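Local coordinates for protein maleate cis-trans isomerase (Pseudomonas putida, PDB 4FQ5) that probably catalyses the cis-trans isomerisation of the C2-C3 double bond of maleate to give fumarate, at residues N38-M41 / E42-P46; K50-E53 / L54-E58; V246-T249 / W250-T254. The protein carries 1 engineered substitution. All blocks are in the same frame, centred on the assembly; numbering follows the deposited sequence.

The chain first leaves strand 27-35. Contact 1 (38-46) is the turn that leads from this strand into helix 41-52, beside the bound maleic acid. Contact 2 (50-58) lies at the other end of the same helix and closes the loop into strand 59-67. The two thus bracket one beta-alpha-beta crossover, with centres about 17 Å apart. Contact 3 (246-254) comes much later, within helix 244-255. The three follow in series, and none nests in or crosses another. Helix 244-255 packs on helix 41-52: Ile-45 of contact 1 meets Thr-249, and the aliphatic CG of Leu-253 lies by NE of Arg-52 of contact 2.

Contact 1 of 3, residues N38-M41 / E42-P46; sequences NITM and ETEIP. With MAE (maleic acid), chain C.
Thr-43 reaches back over the start of helix 41-52 and gives its hydroxyl to the carbonyl of Ile-39, OG1 to O 2.8 Å. OG1 stands beside its own backbone N (chi1 -59°), the position from which it can reach that carbonyl. The carbonyl O of Thr-40 has two donors. N of Glu-44 meets O of Thr-40 end-on at 2.8 Å, while N of Thr-43 comes from above the carbonyl plane. One residue further on, N of Ile-45 bonds to O of Met-41. The loop side is set by an Asx motif: N of Met-41 donates to OD1 of Asn-38 at 2.9 Å, in the carbonyl plane. This fixes the amide of Asn-38 and turns its ND2 to O1 of the maleic acid, at 2.7 Å and 160°. Asn-38 is therefore a direct ligand-binding residue, held in place by the first turn of the helix. Water 1 accepts from N of Glu-42 at 2.7 Å and also lies by OD1 of Asn-38 and OE1 of Glu-42.

The packed side holds Thr-40, Met-41, Glu-44 and Ile-45. Thr-40 and Glu-44 run side by side, with the methyl CG2 of Thr-40 3.6 Å from CD of Glu-44. OE2 of Glu-44 is taken by the backbone N of Ser-226 and Leu-227. The other side, with Ile-39 and Thr-43, is less buried. There Arg-29 and Thr-61 of the second subunit pack on it. Glu-42, itself buried, bonds to His-63 of that subunit and to Arg-66 of its own chain. Met-41 and Ile-45 face inward, against Gln-32 of strand 27-35 and Ala-245 of helix 244-255, and Ile-45 also touches Phe-62 of strand 59-67.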
ATOM      1  N   ASN A  38     -15.355   2.731 -20.659  1.00 24.65           N
ATOM      2  CA  ASN A  38     -13.983   3.012 -20.260  1.00 25.05           C
ATOM      3  C   ASN A  38     -13.660   2.325 -18.934  1.00 24.79           C
ATOM      4  O   ASN A  38     -14.427   2.424 -17.976  1.00 24.02           O
ATOM      5  CB  ASN A  38     -13.733   4.524 -20.182  1.00 24.78           C
ATOM      6  CG  ASN A  38     -12.269   4.870 -19.969  1.00 25.17           C
ATOM      7  OD1 ASN A  38     -11.730   4.694 -18.882  1.00 24.92           O
ATOM      8  ND2 ASN A  38     -11.620   5.376 -21.011  1.00 25.95           N
ATOM      9  N   ILE A  39     -12.529   1.620 -18.903  1.00 25.26           N
ATOM     10  CA  ILE A  39     -12.045   0.945 -17.690  1.00 25.08           C
ATOM     11  C   ILE A  39     -10.660   1.450 -17.280  1.00 24.68           C
ATOM     12  O   ILE A  39     -10.245   1.299 -16.127  1.00 24.46           O
ATOM     13  CB  ILE A  39     -12.000  -0.596 -17.847  1.00 26.44           C
ATOM     14  CG1 ILE A  39     -11.199  -1.011 -19.087  1.00 26.83           C
ATOM     15  CG2 ILE A  39     -13.407  -1.185 -17.879  1.00 26.35           C
ATOM     16  CD1 ILE A  39     -10.597  -2.400 -18.986  1.00 28.63           C
ATOM     17  N   THR A  40      -9.957   2.069 -18.221  1.00 24.22           N
ATOM     18  CA  THR A  40      -8.553   2.428 -18.019  1.00 24.15           C
ATOM     19  C   THR A  40      -8.367   3.688 -17.177  1.00 24.26           C
ATOM     20  O   THR A  40      -7.436   3.757 -16.375  1.00 23.59           O
ATOM     21  CB  THR A  40      -7.810   2.515 -19.368  1.00 24.02           C
ATOM     22  OG1 THR A  40      -7.897   1.249 -20.025  1.00 23.98           O
ATOM     23  CG2 THR A  40      -6.337   2.888 -19.195  1.00 23.54           C
ATOM     24  N   MET A  41      -9.245   4.678 -17.341  1.00 24.38           N
ATOM     25  CA  MET A  41      -9.170   5.880 -16.515  1.00 25.38           C
ATOM     26  C   MET A  41      -9.296   5.533 -15.032  1.00 24.36           C
ATOM     27  O   MET A  41      -8.527   6.031 -14.205  1.00 23.51           O
ATOM     28  CB  MET A  41     -10.226   6.917 -16.910  1.00 28.20           C
ATOM     29  CG  MET A  41     -10.013   8.279 -16.257  1.00 30.84           C
ATOM     30  SD  MET A  41      -8.878   9.374 -17.143  1.00 37.69           S
ATOM     31  CE  MET A  41      -7.489   8.307 -17.473  1.00 35.10           C
ATOM     32  N   GLU A  42     -10.256   4.666 -14.719  1.00 23.47           N
ATOM     33  CA  GLU A  42     -10.464   4.174 -13.362  1.00 23.74           C
ATOM     34  C   GLU A  42      -9.377   3.198 -12.881  1.00 23.85           C
ATOM     35  O   GLU A  42      -9.396   2.765 -11.730  1.00 23.52           O
ATOM     36  CB  GLU A  42     -11.852   3.549 -13.235  1.00 23.64           C
ATOM     37  CG  GLU A  42     -12.964   4.599 -13.236  1.00 23.76           C
ATOM     38  CD  GLU A  42     -14.314   4.040 -13.640  1.00 23.95           C
ATOM     39  OE1 GLU A  42     -14.386   3.178 -14.548  1.00 23.78           O
ATOM     40  OE2 GLU A  42     -15.316   4.465 -13.044  1.00 23.27           O
ATOM     41  N   THR A  43      -8.437   2.870 -13.762  1.00 23.21           N
ATOM     42  CA  THR A  43      -7.303   2.016 -13.413  1.00 23.31           C
ATOM     43  C   THR A  43      -6.045   2.853 -13.218  1.00 22.98           C
ATOM     44  O   THR A  43      -5.379   2.748 -12.192  1.00 22.84           O
ATOM     45  CB  THR A  43      -7.087   0.919 -14.480  1.00 23.62           C
ATOM     46  OG1 THR A  43      -8.283   0.139 -14.576  1.00 23.64           O
ATOM     47  CG2 THR A  43      -5.915  -0.018 -14.102  1.00 24.46           C
ATOM     48  N   GLU A  44      -5.744   3.711 -14.187  1.00 23.01           N
ATOM     49  CA  GLU A  44      -4.481   4.443 -14.185  1.00 23.08           C
ATOM     50  C   GLU A  44      -4.447   5.641 -13.245  1.00 22.79           C
ATOM     51  O   GLU A  44      -3.419   5.899 -12.619  1.00 22.89           O
ATOM     52  CB  GLU A  44      -4.069   4.827 -15.605  1.00 22.99           C
ATOM     53  CG  GLU A  44      -3.847   3.601 -16.481  1.00 23.87           C
ATOM     54  CD  GLU A  44      -3.189   3.913 -17.811  1.00 24.46           C
ATOM     55  OE1 GLU A  44      -3.129   5.096 -18.203  1.00 25.40           O
ATOM     56  OE2 GLU A  44      -2.728   2.968 -18.475  1.00 24.34           O
ATOM     57  N   ILE A  45      -5.552   6.373 -13.136  1.00 22.33           N
ATOM     58  CA  ILE A  45      -5.606   7.507 -12.200  1.00 22.10           C
ATOM     59  C   ILE A  45      -5.484   7.015 -10.745  1.00 21.65           C
ATOM     60  O   ILE A  45      -4.688   7.562  -9.985  1.00 21.61           O
ATOM     61  CB  ILE A  45      -6.839   8.426 -12.439  1.00 22.94           C
ATOM     62  CG1 ILE A  45      -6.532   9.514 -13.471  1.00 23.85           C
ATOM     63  CG2 ILE A  45      -7.261   9.160 -11.176  1.00 22.95           C
ATOM     64  CD1 ILE A  45      -5.939   9.020 -14.767  1.00 24.35           C
ATOM     65  N   PRO A  46      -6.250   5.976 -10.356  1.00 21.51           N
ATOM     66  CA  PRO A  46      -6.007   5.439  -9.016  1.00 21.88           C
ATOM     67  C   PRO A  46      -4.616   4.812  -8.834  1.00 22.27           C
ATOM     68  O   PRO A  46      -4.017   4.973  -7.771  1.00 21.76           O
ATOM     69  CB  PRO A  46      -7.121   4.398  -8.848  1.00 22.01           C
ATOM     70  CG  PRO A  46      -8.237   4.957  -9.680  1.00 21.99           C
ATOM     71  CD  PRO A  46      -7.525   5.481 -10.907  1.00 21.65           C
TER
HETATM   72  C1  MAE C 301     -11.806   6.739 -24.193  1.00 36.17           C
HETATM   73  O1  MAE C 301     -12.371   5.858 -23.527  1.00 33.92           O
HETATM   74  O2  MAE C 301     -10.620   6.677 -24.551  1.00 35.49           O
HETATM   75  C2  MAE C 301     -12.605   7.904 -24.602  1.00 35.69           C
HETATM   76  C3  MAE C 301     -12.103   9.044 -25.040  1.00 35.20           C
HETATM   77  C4  MAE C 301     -10.659   9.344 -25.167  1.00 35.48           C
HETATM   78  O3  MAE C 301     -10.196   9.492 -26.293  1.00 35.42           O
HETATM   79  O4  MAE C 301      -9.939   9.488 -24.172  1.00 35.24           O
HETATM   80  O   HOH W   1     -12.398   4.142 -16.352  1.00 19.51           O

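Contact 2 of 3, residues K50-E53 / L54-E58; sequences KARE and LVAPE
This is the helix-to-strand turn of a beta-alpha-beta crossover, where helix 41-52 gives way to the loop before strand 59-67, and a salt bridge from Arg-52 to Glu-58 spans it. The backbone turns through bonds three residues apart. N of Leu-54 donates to O of Ala-51 at 3.1 Å, and N of Val-55 to O of Arg-52 at 2.8 Å. N of Ala-56 adds a weak bond to the same Arg-52 O.

Arg-52 has its CG anti to the backbone N (chi1 -168°) and stays extended as far as NE, which carries the guanidinium out beside the loop. NH1 of Arg-52 meets OE2 of Glu-58 at 2.9 Å and 176°, with OE2 in the guanidinium plane. The carboxylate is met on its anti side, somewhat out of the carboxylate plane, and the two planes are 59° apart. Ala-56 covers one guanidinium face, its CB 3.4 Å from NH1 of Arg-52. NH2 also bonds to O of Pro-259. With a leucine in its place the positive group is gone, and the Glu-58 carboxylate would probably be left without its ionic mate and able to swing away from the turn.

Glu-53 lies along the loop, CG 3.3 Å from O of Glu-58, and its carboxylate is held by Arg-59 and the N of Phe-60. Leu-54 packs against Leu-54 of the third subunit. Water 3 joins NH2 of Arg-52 to OE2 of Glu-58. Water 2 accepts from NH1 of Arg-52 and donates to O of Ala-56 and to O of Glu-58, the last at 2.8 Å.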
ATOM      1  N   LYS A  50      -2.224   6.220  -5.937  1.00 26.70           N
ATOM      2  CA  LYS A  50      -1.779   5.197  -4.981  1.00 28.45           C
ATOM      3  C   LYS A  50      -0.261   5.259  -4.810  1.00 27.51           C
ATOM      4  O   LYS A  50       0.252   5.188  -3.686  1.00 27.22           O
ATOM      5  CB  LYS A  50      -2.151   3.803  -5.486  1.00 30.90           C
ATOM      6  CG  LYS A  50      -2.687   2.852  -4.432  1.00 35.40           C
ATOM      7  CD  LYS A  50      -4.194   2.661  -4.582  1.00 37.81           C
ATOM      8  CE  LYS A  50      -4.966   3.955  -4.348  1.00 39.55           C
ATOM      9  NZ  LYS A  50      -6.085   4.112  -5.322  1.00 40.69           N
ATOM     10  N   ALA A  51       0.450   5.375  -5.934  1.00 26.09           N
ATOM     11  CA  ALA A  51       1.898   5.586  -5.919  1.00 25.57           C
ATOM     12  C   ALA A  51       2.257   6.887  -5.203  1.00 25.25           C
ATOM     13  O   ALA A  51       3.229   6.931  -4.442  1.00 24.13           O
ATOM     14  CB  ALA A  51       2.474   5.561  -7.335  1.00 24.94           C
ATOM     15  N   ARG A  52       1.461   7.941  -5.424  1.00 25.18           N
ATOM     16  CA  ARG A  52       1.709   9.226  -4.761  1.00 25.75           C
ATOM     17  C   ARG A  52       1.616   9.110  -3.229  1.00 26.51           C
ATOM     18  O   ARG A  52       2.349   9.792  -2.504  1.00 26.71           O
ATOM     19  CB  ARG A  52       0.766  10.319  -5.264  1.00 25.19           C
ATOM     20  CG  ARG A  52       1.180  11.715  -4.822  1.00 25.18           C
ATOM     21  CD  ARG A  52       0.119  12.762  -5.125  1.00 24.77           C
ATOM     22  NE  ARG A  52       0.603  14.104  -4.802  1.00 25.25           N
ATOM     23  CZ  ARG A  52       0.468  14.698  -3.616  1.00 25.79           C
ATOM     24  NH1 ARG A  52      -0.154  14.075  -2.607  1.00 25.51           N
ATOM     25  NH2 ARG A  52       0.948  15.925  -3.441  1.00 25.74           N
ATOM     26  N   GLU A  53       0.718   8.248  -2.756  1.00 26.87           N
ATOM     27  CA  GLU A  53       0.522   8.028  -1.319  1.00 28.90           C
ATOM     28  C   GLU A  53       1.767   7.455  -0.626  1.00 29.95           C
ATOM     29  O   GLU A  53       1.921   7.593   0.585  1.00 30.10           O
ATOM     30  CB  GLU A  53      -0.720   7.162  -1.060  1.00 29.03           C
ATOM     31  CG  GLU A  53      -2.027   7.870  -1.419  1.00 29.50           C
ATOM     32  CD  GLU A  53      -3.277   7.030  -1.202  1.00 30.66           C
ATOM     33  OE1 GLU A  53      -3.159   5.864  -0.764  1.00 31.35           O
ATOM     34  OE2 GLU A  53      -4.393   7.545  -1.470  1.00 29.87           O
ATOM     35  N   LEU A  54       2.656   6.833  -1.398  1.00 30.28           N
ATOM     36  CA  LEU A  54       3.942   6.355  -0.869  1.00 32.82           C
ATOM     37  C   LEU A  54       4.888   7.510  -0.570  1.00 32.88           C
ATOM     38  O   LEU A  54       5.848   7.372   0.194  1.00 33.18           O
ATOM     39  CB  LEU A  54       4.611   5.409  -1.866  1.00 33.26           C
ATOM     40  CG  LEU A  54       3.857   4.121  -2.197  1.00 34.73           C
ATOM     41  CD1 LEU A  54       4.649   3.346  -3.233  1.00 35.73           C
ATOM     42  CD2 LEU A  54       3.621   3.275  -0.950  1.00 35.28           C
ATOM     43  N   VAL A  55       4.593   8.656  -1.164  1.00 32.06           N
ATOM     44  CA  VAL A  55       5.543   9.740  -1.258  1.00 32.91           C
ATOM     45  C   VAL A  55       5.061  11.030  -0.577  1.00 32.35           C
ATOM     46  O   VAL A  55       5.865  11.893  -0.232  1.00 32.89           O
ATOM     47  CB  VAL A  55       5.917   9.911  -2.753  1.00 33.81           C
ATOM     48  CG1 VAL A  55       6.028  11.364  -3.183  1.00 36.33           C
ATOM     49  CG2 VAL A  55       7.170   9.106  -3.073  1.00 34.31           C
ATOM     50  N   ALA A  56       3.751  11.139  -0.367  1.00 31.12           N
ATOM     51  CA  ALA A  56       3.133  12.350   0.173  1.00 30.32           C
ATOM     52  C   ALA A  56       1.949  11.960   1.069  1.00 29.99           C
ATOM     53  O   ALA A  56       1.383  10.880   0.887  1.00 29.25           O
ATOM     54  CB  ALA A  56       2.679  13.254  -0.966  1.00 29.41           C
ATOM     55  N   PRO A  57       1.565  12.831   2.033  1.00 30.19           N
ATOM     56  CA  PRO A  57       0.583  12.402   3.040  1.00 31.00           C
ATOM     57  C   PRO A  57      -0.889  12.308   2.593  1.00 31.12           C
ATOM     58  O   PRO A  57      -1.660  11.590   3.227  1.00 31.50           O
ATOM     59  CB  PRO A  57       0.741  13.442   4.155  1.00 31.50           C
ATOM     60  CG  PRO A  57       1.209  14.671   3.455  1.00 31.49           C
ATOM     61  CD  PRO A  57       2.028  14.214   2.274  1.00 31.07           C
ATOM     62  N   GLU A  58      -1.276  13.005   1.524  1.00 31.94           N
ATOM     63  CA  GLU A  58      -2.674  12.990   1.064  1.00 32.07           C
ATOM     64  C   GLU A  58      -3.175  11.602   0.689  1.00 31.41           C
ATOM     65  O   GLU A  58      -2.439  10.796   0.118  1.00 31.70           O
ATOM     66  CB  GLU A  58      -2.884  13.944  -0.115  1.00 32.50           C
ATOM     67  CG  GLU A  58      -2.812  15.415   0.256  1.00 33.88           C
ATOM     68  CD  GLU A  58      -1.391  15.900   0.483  1.00 35.63           C
ATOM     69  OE1 GLU A  58      -1.232  16.920   1.180  1.00 37.16           O
ATOM     70  OE2 GLU A  58      -0.438  15.268  -0.025  1.00 34.93           O
TER
HETATM   71  O   HOH W   2      -0.360  11.292  -1.737  1.00 22.01           O
HETATM   72  O   HOH W   3       1.657  16.944  -0.852  1.00 31.90           O

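Contact 3 of 3, residues V246-T249 / W250-T254; sequences VATT and WAMLT
Trp-250 ties its backbone to the turn before it: its N donates to O of Val-246 at 3.0 Å, in a regular alpha-helical bond. Its CG is anti to the backbone N (chi1 173°), which sends the indole outward from the helix and somewhat toward its C-terminal end. The carbonyl O of Ala-247 lies at the ring edge, near the ring plane, 3.9 Å from CE3 of Trp-250. NE1 is held by O of Tyr-273.

Ala-251 donates its N to that same Ala-247 O. CB of Ala-251 sits 3.5 Å from O of Ala-247. Met-252 donates to O of Thr-248, and its extended chain lies alongside the Thr-248 side chain. CE of Met-252 reaches CG2 of Thr-248 at 4.1 Å. The hydroxyl of Thr-248 turns elsewhere, to O of Ala-244 and OG of Ser-138.

Leu-253 donates its N to O of Thr-249 at 2.9 Å and 170°. CD2 of Leu-253 lies 3.5 Å from O of Thr-249 and 4.1 Å from OG1 of Thr-249, a buried hydroxyl with no polar partner in the model. OG1 of Thr-254 donates to O of Ala-251, and CG2 of Thr-254 sits over one face of the Trp-250 ring, 3.5 Å above the plane and offset toward the rim.

The contact is one run of helix 244-255, held by its own backbone bonds, and the helix follows strand 241-243. Thr-249 and Leu-253 face helix 41-52 through Leu-48 and Leu-49. Ala-247 and Ala-251 lie against Ala-141 of helix 138-149, and Trp-250 covers Ala-148 there.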
ATOM      1  N   VAL A 246      -1.954  10.584 -17.591  1.00 24.45           N
ATOM      2  CA  VAL A 246      -0.895  11.238 -16.809  1.00 23.88           C
ATOM      3  C   VAL A 246      -1.096  12.755 -16.731  1.00 23.57           C
ATOM      4  O   VAL A 246      -0.977  13.348 -15.654  1.00 22.95           O
ATOM      5  CB  VAL A 246       0.517  10.864 -17.327  1.00 23.84           C
ATOM      6  CG1 VAL A 246       1.553  11.926 -16.968  1.00 24.05           C
ATOM      7  CG2 VAL A 246       0.931   9.512 -16.769  1.00 23.30           C
ATOM      8  N   ALA A 247      -1.413  13.372 -17.868  1.00 23.77           N
ATOM      9  CA  ALA A 247      -1.652  14.820 -17.928  1.00 24.24           C
ATOM     10  C   ALA A 247      -2.822  15.237 -17.033  1.00 24.04           C
ATOM     11  O   ALA A 247      -2.745  16.256 -16.340  1.00 24.57           O
ATOM     12  CB  ALA A 247      -1.895  15.260 -19.367  1.00 24.46           C
ATOM     13  N   THR A 248      -3.886  14.433 -17.051  1.00 23.74           N
ATOM     14  CA  THR A 248      -5.082  14.663 -16.230  1.00 23.93           C
ATOM     15  C   THR A 248      -4.748  14.642 -14.735  1.00 24.36           C
ATOM     16  O   THR A 248      -5.205  15.508 -13.984  1.00 24.07           O
ATOM     17  CB  THR A 248      -6.184  13.620 -16.536  1.00 23.61           C
ATOM     18  OG1 THR A 248      -6.577  13.722 -17.910  1.00 24.23           O
ATOM     19  CG2 THR A 248      -7.419  13.825 -15.659  1.00 23.36           C
ATOM     20  N   THR A 249      -3.947  13.670 -14.297  1.00 24.89           N
ATOM     21  CA  THR A 249      -3.622  13.614 -12.864  1.00 24.95           C
ATOM     22  C   THR A 249      -2.702  14.762 -12.476  1.00 24.75           C
ATOM     23  O   THR A 249      -2.852  15.341 -11.403  1.00 24.52           O
ATOM     24  CB  THR A 249      -3.119  12.233 -12.336  1.00 25.89           C
ATOM     25  OG1 THR A 249      -1.754  12.309 -11.916  1.00 28.58           O
ATOM     26  CG2 THR A 249      -3.323  11.110 -13.308  1.00 24.35           C
ATOM     27  N   TRP A 250      -1.778  15.111 -13.366  1.00 24.33           N
ATOM     28  CA  TRP A 250      -0.967  16.302 -13.186  1.00 24.76           C
ATOM     29  C   TRP A 250      -1.840  17.525 -13.014  1.00 25.28           C
ATOM     30  O   TRP A 250      -1.650  18.304 -12.069  1.00 24.63           O
ATOM     31  CB  TRP A 250       0.015  16.477 -14.342  1.00 25.16           C
ATOM     32  CG  TRP A 250       0.756  17.782 -14.259  1.00 26.49           C
ATOM     33  CD1 TRP A 250       1.898  18.070 -13.513  1.00 26.93           C
ATOM     34  CD2 TRP A 250       0.402  19.045 -14.922  1.00 26.91           C
ATOM     35  NE1 TRP A 250       2.263  19.388 -13.671  1.00 27.64           N
ATOM     36  CE2 TRP A 250       1.411  20.026 -14.502  1.00 27.89           C
ATOM     37  CE3 TRP A 250      -0.607  19.444 -15.794  1.00 27.17           C
ATOM     38  CZ2 TRP A 250       1.388  21.341 -14.948  1.00 28.62           C
ATOM     39  CZ3 TRP A 250      -0.621  20.776 -16.232  1.00 28.12           C
ATOM     40  CH2 TRP A 250       0.358  21.699 -15.818  1.00 28.34           C
ATOM     41  N   ALA A 251      -2.826  17.684 -13.897  1.00 25.05           N
ATOM     42  CA  ALA A 251      -3.718  18.849 -13.844  1.00 26.12           C
ATOM     43  C   ALA A 251      -4.619  18.872 -12.606  1.00 26.30           C
ATOM     44  O   ALA A 251      -4.832  19.927 -12.016  1.00 27.25           O
ATOM     45  CB  ALA A 251      -4.539  18.964 -15.124  1.00 25.36           C
ATOM     46  N   MET A 252      -5.125  17.709 -12.205  1.00 26.97           N
ATOM     47  CA  MET A 252      -5.914  17.597 -10.976  1.00 27.97           C
ATOM     48  C   MET A 252      -5.094  18.000  -9.746  1.00 27.98           C
ATOM     49  O   MET A 252      -5.550  18.797  -8.920  1.00 26.90           O
ATOM     50  CB  MET A 252      -6.446  16.176 -10.799  1.00 28.73           C
ATOM     51  CG  MET A 252      -7.640  15.819 -11.663  1.00 30.02           C
ATOM     52  SD  MET A 252      -8.019  14.062 -11.507  1.00 33.36           S
ATOM     53  CE  MET A 252      -9.657  14.036 -12.208  1.00 30.84           C
ATOM     54  N   LEU A 253      -3.889  17.442  -9.633  1.00 27.63           N
ATOM     55  CA  LEU A 253      -2.979  17.784  -8.538  1.00 28.63           C
ATOM     56  C   LEU A 253      -2.667  19.288  -8.506  1.00 29.38           C
ATOM     57  O   LEU A 253      -2.746  19.920  -7.447  1.00 29.55           O
ATOM     58  CB  LEU A 253      -1.686  16.974  -8.647  1.00 28.00           C
ATOM     59  CG  LEU A 253      -1.389  15.720  -7.805  1.00 28.57           C
ATOM     60  CD1 LEU A 253      -2.547  15.157  -6.987  1.00 27.50           C
ATOM     61  CD2 LEU A 253      -0.743  14.654  -8.684  1.00 27.61           C
ATOM     62  N   THR A 254      -2.334  19.858  -9.663  1.00 29.75           N
ATOM     63  CA  THR A 254      -2.009  21.286  -9.730  1.00 31.83           C
ATOM     64  C   THR A 254      -3.220  22.155  -9.362  1.00 32.17           C
ATOM     65  O   THR A 254      -3.069  23.192  -8.707  1.00 31.61           O
ATOM     66  CB  THR A 254      -1.458  21.712 -11.108  1.00 33.07           C
ATOM     67  OG1 THR A 254      -2.434  21.451 -12.119  1.00 35.24           O
ATOM     68  CG2 THR A 254      -0.185  20.961 -11.443  1.00 32.80           C
TER